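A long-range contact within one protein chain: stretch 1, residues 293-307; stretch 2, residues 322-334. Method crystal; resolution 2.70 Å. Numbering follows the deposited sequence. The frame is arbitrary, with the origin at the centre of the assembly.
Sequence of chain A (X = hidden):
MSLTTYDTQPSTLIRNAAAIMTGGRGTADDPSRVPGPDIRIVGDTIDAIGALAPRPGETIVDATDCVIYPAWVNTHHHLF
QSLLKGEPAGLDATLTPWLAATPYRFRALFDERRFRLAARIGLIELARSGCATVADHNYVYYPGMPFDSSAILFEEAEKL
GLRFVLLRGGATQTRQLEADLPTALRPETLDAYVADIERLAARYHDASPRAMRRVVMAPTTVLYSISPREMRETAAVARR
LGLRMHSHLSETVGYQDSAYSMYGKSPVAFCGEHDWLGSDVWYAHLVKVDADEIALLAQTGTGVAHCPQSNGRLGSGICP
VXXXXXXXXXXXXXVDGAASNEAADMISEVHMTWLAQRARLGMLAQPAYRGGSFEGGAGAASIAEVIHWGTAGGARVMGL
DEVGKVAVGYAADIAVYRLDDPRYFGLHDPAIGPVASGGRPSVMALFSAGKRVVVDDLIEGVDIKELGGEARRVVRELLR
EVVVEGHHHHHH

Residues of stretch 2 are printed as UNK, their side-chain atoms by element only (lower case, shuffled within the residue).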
# COMPACT_ATOMS: atom_id res chain seq x y z
N GLU A 293 -16.93 -17.90 -7.65
CA GLU A 293 -15.72 -17.51 -6.96
C GLU A 293 -15.90 -16.16 -6.29
O GLU A 293 -15.31 -15.90 -5.24
CB GLU A 293 -14.55 -17.46 -7.94
CG GLU A 293 -14.02 -18.83 -8.35
CD GLU A 293 -12.81 -18.74 -9.27
OE1 GLU A 293 -13.00 -18.47 -10.47
OE2 GLU A 293 -11.67 -18.95 -8.79
N ILE A 294 -16.71 -15.29 -6.90
CA ILE A 294 -16.95 -13.97 -6.34
C ILE A 294 -17.81 -14.08 -5.10
O ILE A 294 -17.59 -13.38 -4.12
CB ILE A 294 -17.63 -13.06 -7.38
CG1 ILE A 294 -16.65 -12.79 -8.53
CG2 ILE A 294 -18.03 -11.73 -6.74
CD1 ILE A 294 -17.27 -12.04 -9.67
N ALA A 295 -18.78 -14.98 -5.15
CA ALA A 295 -19.69 -15.20 -4.03
C ALA A 295 -18.92 -15.69 -2.80
O ALA A 295 -19.17 -15.26 -1.68
CB ALA A 295 -20.76 -16.22 -4.42
N LEU A 296 -17.98 -16.60 -3.04
CA LEU A 296 -17.16 -17.16 -1.97
C LEU A 296 -16.29 -16.07 -1.36
O LEU A 296 -16.02 -16.09 -0.16
CB LEU A 296 -16.27 -18.27 -2.51
CG LEU A 296 -16.47 -19.68 -1.95
CD1 LEU A 296 -15.33 -20.55 -2.42
CD2 LEU A 296 -16.52 -19.65 -0.43
N LEU A 297 -15.84 -15.13 -2.17
CA LEU A 297 -15.02 -14.04 -1.65
C LEU A 297 -15.90 -13.12 -0.84
O LEU A 297 -15.47 -12.56 0.16
CB LEU A 297 -14.40 -13.25 -2.80
CG LEU A 297 -13.29 -13.98 -3.56
CD1 LEU A 297 -12.93 -13.18 -4.80
CD2 LEU A 297 -12.09 -14.18 -2.65
N ALA A 298 -17.15 -12.98 -1.28
CA ALA A 298 -18.11 -12.13 -0.61
C ALA A 298 -18.56 -12.69 0.74
O ALA A 298 -18.67 -11.95 1.71
CB ALA A 298 -19.31 -11.90 -1.51
N GLN A 299 -18.83 -13.99 0.79
CA GLN A 299 -19.29 -14.61 2.04
C GLN A 299 -18.19 -14.77 3.09
O GLN A 299 -18.45 -14.68 4.29
CB GLN A 299 -19.93 -15.97 1.77
CG GLN A 299 -18.93 -17.07 1.53
CD GLN A 299 -19.51 -18.46 1.78
OE1 GLN A 299 -20.32 -18.98 1.00
NE2 GLN A 299 -19.10 -19.08 2.89
N THR A 300 -16.96 -14.99 2.62
CA THR A 300 -15.83 -15.16 3.52
C THR A 300 -15.23 -13.82 3.94
O THR A 300 -14.51 -13.75 4.93
CB THR A 300 -14.72 -16.03 2.88
OG1 THR A 300 -14.22 -15.39 1.70
CG2 THR A 300 -15.29 -17.38 2.51
N GLY A 301 -15.53 -12.77 3.20
CA GLY A 301 -15.00 -11.47 3.55
C GLY A 301 -13.55 -11.30 3.14
O GLY A 301 -12.84 -10.44 3.67
N THR A 302 -13.10 -12.11 2.19
CA THR A 302 -11.73 -12.04 1.69
C THR A 302 -11.61 -10.82 0.78
O THR A 302 -12.44 -10.62 -0.11
CB THR A 302 -11.39 -13.28 0.88
OG1 THR A 302 -11.88 -14.44 1.55
CG2 THR A 302 -9.89 -13.39 0.71
N GLY A 303 -10.59 -10.01 1.01
CA GLY A 303 -10.40 -8.81 0.21
C GLY A 303 -9.50 -8.99 -1.00
O GLY A 303 -8.94 -10.06 -1.22
N VAL A 304 -9.38 -7.94 -1.79
CA VAL A 304 -8.53 -7.96 -2.97
C VAL A 304 -7.71 -6.68 -3.00
O VAL A 304 -8.12 -5.66 -2.46
CB VAL A 304 -9.37 -8.03 -4.29
CG1 VAL A 304 -10.28 -9.25 -4.29
CG2 VAL A 304 -10.20 -6.76 -4.45
N ALA A 305 -6.53 -6.76 -3.60
CA ALA A 305 -5.63 -5.62 -3.75
C ALA A 305 -5.66 -5.39 -5.25
O ALA A 305 -4.99 -6.08 -6.02
CB ALA A 305 -4.23 -5.97 -3.29
N HIS A 306 -6.46 -4.41 -5.66
CA HIS A 306 -6.62 -4.07 -7.06
C HIS A 306 -5.44 -3.27 -7.60
O HIS A 306 -5.11 -2.22 -7.07
CB HIS A 306 -7.91 -3.28 -7.23
CG HIS A 306 -8.22 -2.93 -8.65
ND1 HIS A 306 -8.70 -1.70 -9.02
CD2 HIS A 306 -8.11 -3.66 -9.78
CE1 HIS A 306 -8.86 -1.67 -10.33
NE2 HIS A 306 -8.51 -2.85 -10.82
N CYS A 307 -4.82 -3.78 -8.66
CA CYS A 307 -3.67 -3.11 -9.28
C CYS A 307 -3.85 -3.00 -10.80
O CYS A 307 -3.31 -3.81 -11.55
CB CYS A 307 -2.37 -3.88 -8.97
SG CYS A 307 -2.01 -4.11 -7.20
N UNK A 322 -15.75 -4.07 -10.32
CA UNK A 322 -17.12 -3.73 -9.94
C UNK A 322 -18.07 -4.86 -10.25
O UNK A 322 -18.85 -4.81 -11.21
c UNK A 322 -19.02 -2.11 -10.07
c UNK A 322 -19.39 -0.66 -10.13
n UNK A 322 -16.97 0.61 -10.75
n UNK A 322 -16.92 1.65 -8.68
c UNK A 322 -17.62 -2.44 -10.59
c UNK A 322 -17.50 0.80 -9.54
n UNK A 322 -18.64 0.20 -9.22
N UNK A 323 -17.98 -5.89 -9.43
CA UNK A 323 -18.78 -7.10 -9.46
C UNK A 323 -18.41 -7.63 -8.10
O UNK A 323 -19.27 -8.04 -7.32
c UNK A 323 -18.83 -7.62 -11.91
o UNK A 323 -18.07 -9.38 -13.32
o UNK A 323 -17.21 -7.35 -13.63
c UNK A 323 -17.98 -8.16 -13.04
c UNK A 323 -18.31 -8.04 -10.56
N UNK A 324 -17.11 -7.58 -7.81
CA UNK A 324 -16.61 -7.99 -6.52
C UNK A 324 -17.12 -6.93 -5.54
O UNK A 324 -17.64 -7.25 -4.48
s UNK A 324 -12.77 -9.40 -7.17
c UNK A 324 -14.49 -8.99 -7.50
c UNK A 324 -15.08 -8.00 -6.52
c UNK A 324 -11.93 -8.60 -8.45
N UNK A 325 -16.96 -5.67 -5.93
CA UNK A 325 -17.39 -4.57 -5.10
C UNK A 325 -18.89 -4.65 -4.88
O UNK A 325 -19.39 -4.40 -3.78
c UNK A 325 -17.03 -3.25 -5.76
N UNK A 326 -19.62 -5.02 -5.93
CA UNK A 326 -21.08 -5.12 -5.84
C UNK A 326 -21.47 -6.35 -5.05
O UNK A 326 -22.49 -6.36 -4.35
o UNK A 326 -21.11 -3.95 -9.18
o UNK A 326 -21.78 -2.82 -7.40
c UNK A 326 -21.70 -5.18 -7.23
c UNK A 326 -21.51 -3.89 -7.99
N UNK A 327 -20.65 -7.39 -5.17
CA UNK A 327 -20.88 -8.64 -4.47
C UNK A 327 -20.67 -8.39 -2.98
O UNK A 327 -21.19 -9.12 -2.14
c UNK A 327 -19.91 -9.69 -4.96
N UNK A 328 -19.91 -7.35 -2.66
CA UNK A 328 -19.68 -7.04 -1.27
C UNK A 328 -18.29 -7.36 -0.78
O UNK A 328 -17.98 -7.14 0.39
N UNK A 329 -17.42 -7.87 -1.64
CA UNK A 329 -16.09 -8.18 -1.18
C UNK A 329 -15.26 -6.91 -1.06
O UNK A 329 -15.31 -6.05 -1.94
c UNK A 329 -16.29 -9.52 -3.29
c UNK A 329 -14.05 -8.67 -2.59
c UNK A 329 -15.39 -9.20 -2.12
N UNK A 330 -14.50 -6.76 0.05
CA UNK A 330 -13.66 -5.58 0.27
C UNK A 330 -12.61 -5.38 -0.82
O UNK A 330 -11.89 -6.31 -1.20
c UNK A 330 -14.49 -7.63 1.24
c UNK A 330 -13.17 -7.30 1.85
c UNK A 330 -13.06 -5.83 1.65
N UNK A 331 -12.53 -4.15 -1.31
CA UNK A 331 -11.61 -3.78 -2.37
C UNK A 331 -10.60 -2.73 -1.90
O UNK A 331 -10.97 -1.71 -1.33
c UNK A 331 -11.44 -2.76 -4.68
c UNK A 331 -13.38 -4.25 -4.10
c UNK A 331 -12.40 -3.21 -3.58
N UNK A 332 -9.33 -3.00 -2.14
CA UNK A 332 -8.27 -2.07 -1.76
C UNK A 332 -7.42 -1.82 -2.98
O UNK A 332 -7.51 -2.53 -3.97
o UNK A 332 -6.68 -3.79 -0.99
c UNK A 332 -7.41 -2.64 -0.61
N UNK A 333 -6.59 -0.79 -2.92
CA UNK A 333 -5.74 -0.46 -4.05
C UNK A 333 -4.25 -0.62 -3.77
O UNK A 333 -3.77 -0.36 -2.68
c UNK A 333 -6.06 0.98 -4.53
c UNK A 333 -7.51 1.04 -4.98
c UNK A 333 -5.16 1.38 -5.68
c UNK A 333 -7.91 2.34 -5.56
N UNK A 334 -3.54 -1.08 -4.78
CA UNK A 334 -2.12 -1.25 -4.66
C UNK A 334 -1.49 -1.01 -6.01
O UNK A 334 -2.18 -0.96 -7.01
O HOH W 1 -16.99 -9.84 1.52

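Position 322 carries three carbons, a nitrogen, and then a carbon bearing two more nitrogens, a guanidinium group that stays out of reach of stretch 1; it is Arg322. At position 323 there are three carbons, the third carrying two oxygens. Its CB lies 4.2 Å from CD1 of Ile294, and the residue occupies the N-cap position of a short helix: Glu323.

Position 324 has an unbranched chain of two carbons, a sulfur and a terminal carbon, which identifies Met324. Its SD packs 3.8 Å from CG1 of Val304 and 4.5 Å from CD1 of Leu297, so this one side chain touches both the helix and the strand of stretch 1. Position 325 bears a single carbon pointing away from stretch 1 and is Ala325. Position 326, with two carbons, the second carrying two oxygens, is exposed and makes no contact; it is Asp326.

A single carbon again marks position 327, but here it points toward stretch 1. This CB comes within 3.3 Å of CG2 of Ile294 and 4.1 Å of CB of Ala298, a close fit between small groups; the residue is Ala327. Position 328 has no side-chain atoms and positive phi, a conformation in which a CB would press against the preceding carbonyl oxygen. It is Gly328, where the chain leaves the helix.

At position 329 one carbon carries two others, and the CA-to-CB bond points toward stretch 1: Val329. Its CG1 lies 4.2 Å from CB of Ala298, while its CG2 is 4.2 Å from CG1 of Val304 and 3.5 Å from O of Thr302. Three carbons closing a ring onto the backbone nitrogen make position 330 Pro330, whose CG rests 3.6 Å from O of Gly301.

Position 331 is again a carbon carrying two carbons, hence Val331; its CG2 approaches CG2 of Val304 at 4.1 Å. Position 332 has one carbon followed by one oxygen. That oxygen donates a hydrogen bond to O of Val304, and the residue is Ser332, with OG 2.8 Å from the Val304 O acceptor. Four carbons, forked at the first with one arm two carbons long, make position 333 Ile333, on the same sheet face as Val331, Val304 and His306. Position 334 has no side chain and is Gly334; an ideal CB here would sit only 3.4 Å from SG of Cys307.

The contact joins two helix-to-strand segments. Parallel strands pair through hydrogen bonds from Val304 N to Pro330 O (3.1 Å), Ser332 N to Val304 O (2.9 Å), His306 N to Ser332 O (2.7 Å) and Gly334 N to His306 O (3.0 Å). Val304 O thus accepts from both the backbone and the side chain of Ser332. Ahead of the strands, Ile294, Leu297 and Ala298 pack against Met324, Ala327 and Val329, extending the pairing into an apolar seam. At its margin, the oxygen of water 1 lies 2.7 Å from Ala298 O and 3.1 Å from Gly328 O, placed between the two carbonyls.

Stretch 2 322-334: REMADAGVPVSIG
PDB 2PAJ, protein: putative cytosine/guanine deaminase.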